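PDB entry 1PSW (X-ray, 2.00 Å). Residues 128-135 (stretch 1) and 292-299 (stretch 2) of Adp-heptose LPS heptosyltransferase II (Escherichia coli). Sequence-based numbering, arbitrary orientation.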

# COMPACT_ATOMS: atom_id res chain seq x y z
N TRP A 128 -9.71 6.73 17.19
CA TRP A 128 -8.67 6.18 16.32
C TRP A 128 -8.96 6.62 14.89
O TRP A 128 -9.46 5.84 14.08
CB TRP A 128 -8.67 4.65 16.38
CG TRP A 128 -8.67 4.12 17.78
CD1 TRP A 128 -9.76 3.86 18.56
CD2 TRP A 128 -7.53 3.85 18.59
NE1 TRP A 128 -9.37 3.45 19.80
CE2 TRP A 128 -8.00 3.44 19.86
CE3 TRP A 128 -6.15 3.93 18.38
CZ2 TRP A 128 -7.14 3.09 20.90
CZ3 TRP A 128 -5.29 3.59 19.42
CH2 TRP A 128 -5.79 3.18 20.67
N PRO A 129 -8.62 7.87 14.55
CA PRO A 129 -8.85 8.45 13.22
C PRO A 129 -8.03 7.86 12.06
O PRO A 129 -8.49 7.88 10.92
CB PRO A 129 -8.55 9.93 13.43
CG PRO A 129 -7.47 9.90 14.46
CD PRO A 129 -7.96 8.85 15.44
N LEU A 130 -6.85 7.32 12.35
CA LEU A 130 -6.01 6.76 11.30
C LEU A 130 -6.00 5.24 11.30
O LEU A 130 -5.97 4.62 12.35
CB LEU A 130 -4.57 7.27 11.46
CG LEU A 130 -4.40 8.80 11.43
CD1 LEU A 130 -2.91 9.15 11.50
CD2 LEU A 130 -5.01 9.35 10.15
N MSE A 131 -6.04 4.65 10.11
CA MSE A 131 -6.01 3.20 10.00
C MSE A 131 -4.73 2.65 10.61
O MSE A 131 -4.77 1.60 11.25
CB MSE A 131 -6.09 2.75 8.54
CG MSE A 131 -5.51 1.35 8.31
SE MSE A 131 -5.79 0.63 6.52
CE MSE A 131 -7.21 -0.63 6.88
N VAL A 132 -3.61 3.34 10.43
CA VAL A 132 -2.34 2.87 10.98
C VAL A 132 -2.39 2.77 12.50
O VAL A 132 -1.81 1.85 13.09
CB VAL A 132 -1.15 3.79 10.59
CG1 VAL A 132 -1.27 5.16 11.27
CG2 VAL A 132 0.16 3.13 10.99
N GLU A 133 -3.09 3.71 13.13
CA GLU A 133 -3.22 3.68 14.58
C GLU A 133 -4.07 2.48 14.99
O GLU A 133 -3.78 1.82 15.98
CB GLU A 133 -3.86 4.98 15.08
CG GLU A 133 -3.05 6.22 14.71
CD GLU A 133 -3.79 7.52 15.00
OE1 GLU A 133 -5.03 7.54 14.86
OE2 GLU A 133 -3.12 8.52 15.35
N ARG A 134 -5.11 2.17 14.21
CA ARG A 134 -5.97 1.04 14.53
C ARG A 134 -5.23 -0.29 14.47
O ARG A 134 -5.49 -1.18 15.28
CB ARG A 134 -7.19 1.01 13.61
CG ARG A 134 -8.07 2.24 13.78
CD ARG A 134 -9.32 2.20 12.92
NE ARG A 134 -9.99 3.50 12.94
CZ ARG A 134 -11.10 3.80 12.27
NH1 ARG A 134 -11.69 2.88 11.52
NH2 ARG A 134 -11.60 5.03 12.35
N TYR A 135 -4.31 -0.44 13.52
CA TYR A 135 -3.55 -1.68 13.41
C TYR A 135 -2.56 -1.78 14.56
O TYR A 135 -2.46 -2.81 15.22
CB TYR A 135 -2.78 -1.75 12.09
CG TYR A 135 -3.63 -2.15 10.90
CD1 TYR A 135 -4.80 -2.90 11.07
CD2 TYR A 135 -3.24 -1.81 9.61
CE1 TYR A 135 -5.55 -3.30 9.97
CE2 TYR A 135 -3.99 -2.21 8.51
CZ TYR A 135 -5.15 -2.96 8.70
OH TYR A 135 -5.90 -3.36 7.61
N PRO A 292 -7.57 12.45 2.62
CA PRO A 292 -6.50 11.65 3.22
C PRO A 292 -6.65 11.52 4.73
O PRO A 292 -5.70 11.14 5.41
CB PRO A 292 -5.25 12.41 2.82
CG PRO A 292 -5.72 13.83 2.89
CD PRO A 292 -7.06 13.76 2.19
N ASP A 293 -7.84 11.83 5.25
CA ASP A 293 -8.12 11.78 6.68
C ASP A 293 -7.93 10.42 7.35
O ASP A 293 -7.54 10.36 8.52
CB ASP A 293 -9.56 12.23 6.97
CG ASP A 293 -9.81 13.70 6.66
OD1 ASP A 293 -8.87 14.41 6.25
OD2 ASP A 293 -10.97 14.13 6.83
N PHE A 294 -8.21 9.34 6.64
CA PHE A 294 -8.12 7.99 7.20
C PHE A 294 -6.84 7.24 6.86
O PHE A 294 -6.22 6.63 7.73
CB PHE A 294 -9.35 7.17 6.73
CG PHE A 294 -9.44 5.79 7.33
CD1 PHE A 294 -9.26 5.59 8.70
CD2 PHE A 294 -9.74 4.69 6.54
CE1 PHE A 294 -9.37 4.32 9.26
CE2 PHE A 294 -9.86 3.41 7.09
CZ PHE A 294 -9.67 3.23 8.46
N THR A 295 -6.45 7.29 5.59
CA THR A 295 -5.25 6.61 5.13
C THR A 295 -4.34 7.55 4.36
O THR A 295 -4.14 7.40 3.16
CB THR A 295 -5.62 5.43 4.22
OG1 THR A 295 -6.56 5.88 3.24
CG2 THR A 295 -6.24 4.30 5.03
N PRO A 296 -3.79 8.56 5.05
CA PRO A 296 -2.89 9.50 4.39
C PRO A 296 -1.54 8.88 4.05
O PRO A 296 -1.15 7.88 4.65
CB PRO A 296 -2.76 10.63 5.41
CG PRO A 296 -2.82 9.88 6.71
CD PRO A 296 -3.95 8.89 6.48
N PRO A 297 -0.83 9.44 3.07
CA PRO A 297 0.48 8.88 2.73
C PRO A 297 1.42 9.20 3.89
O PRO A 297 1.63 10.36 4.21
CB PRO A 297 0.84 9.61 1.43
CG PRO A 297 0.09 10.90 1.52
CD PRO A 297 -1.23 10.50 2.12
N LEU A 298 1.96 8.16 4.52
CA LEU A 298 2.83 8.34 5.67
C LEU A 298 4.29 8.49 5.26
O LEU A 298 5.05 7.53 5.23
CB LEU A 298 2.68 7.15 6.63
CG LEU A 298 1.27 6.83 7.13
CD1 LEU A 298 1.28 5.54 7.94
CD2 LEU A 298 0.74 7.98 7.97
N SER A 299 4.66 9.72 4.93
CA SER A 299 6.01 10.05 4.49
C SER A 299 6.18 11.56 4.54
O SER A 299 5.26 12.30 4.20
CB SER A 299 6.23 9.57 3.05
OG SER A 299 7.52 9.95 2.57
O HOH W 1 -3.54 5.53 8.40

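Trp 128 lies beyond contact range of stretch 2, its nearest side-chain approach being 7.2 Å from Trp 128 CB to Phe 294 CE1, but its carbonyl matters later in the walk. Pro 129 meets the second stretch through its backbone: Pro 129 O sits 3.3 Å from Phe 294 CD1, near the plane of the ring and therefore at its edge, where the aromatic hydrogens carry a slight positive charge.

Leu 130 caps the helix that begins at Met 131. Its N donates to Glu 133 OE1 (3.1 Å, 153°), while Leu 130 O accepts from Arg 134 N at 3.2 Å. Although its CA-to-CB bond points away overall, the chain end returns, bringing Leu 130 CD2 to 3.2 Å from Asp 293 O and 3.8 Å from Pro 296 CD. Leu 130 CA also makes a CA-H...O contact with Phe 294 O (3.6 Å, 141° at the hydrogen).

Met 131, present as selenomethionine, supplies the one direct hydrogen bond between the stretches. Met 131 N donates to Phe 294 O at 3.1 Å, and the 171° angle is nearly linear; an amide in the first turn of a helix has no earlier helical carbonyl to satisfy it. Met 131 CB then lies over the face of the Phe 294 ring, 3.9 Å from its centroid and 25° off the normal, a CH-pi arrangement. The selenium end leads away.

Val 132 extends the link through water 1, which accepts from Val 132 N and donates to Phe 294 O, both at 3.0 Å. Its side chain packs on Leu 298, with Val 132 CB 4.0 Å from Leu 298 CD1.

Glu 133 and Tyr 135 are out of reach. Between them, Arg 134 holds Trp 128 O through NE (2.7 Å) and NH2 (2.9 Å), and Phe 294 CE1 lies over one face of the guanidinium, 3.5 Å from Arg 134 CZ.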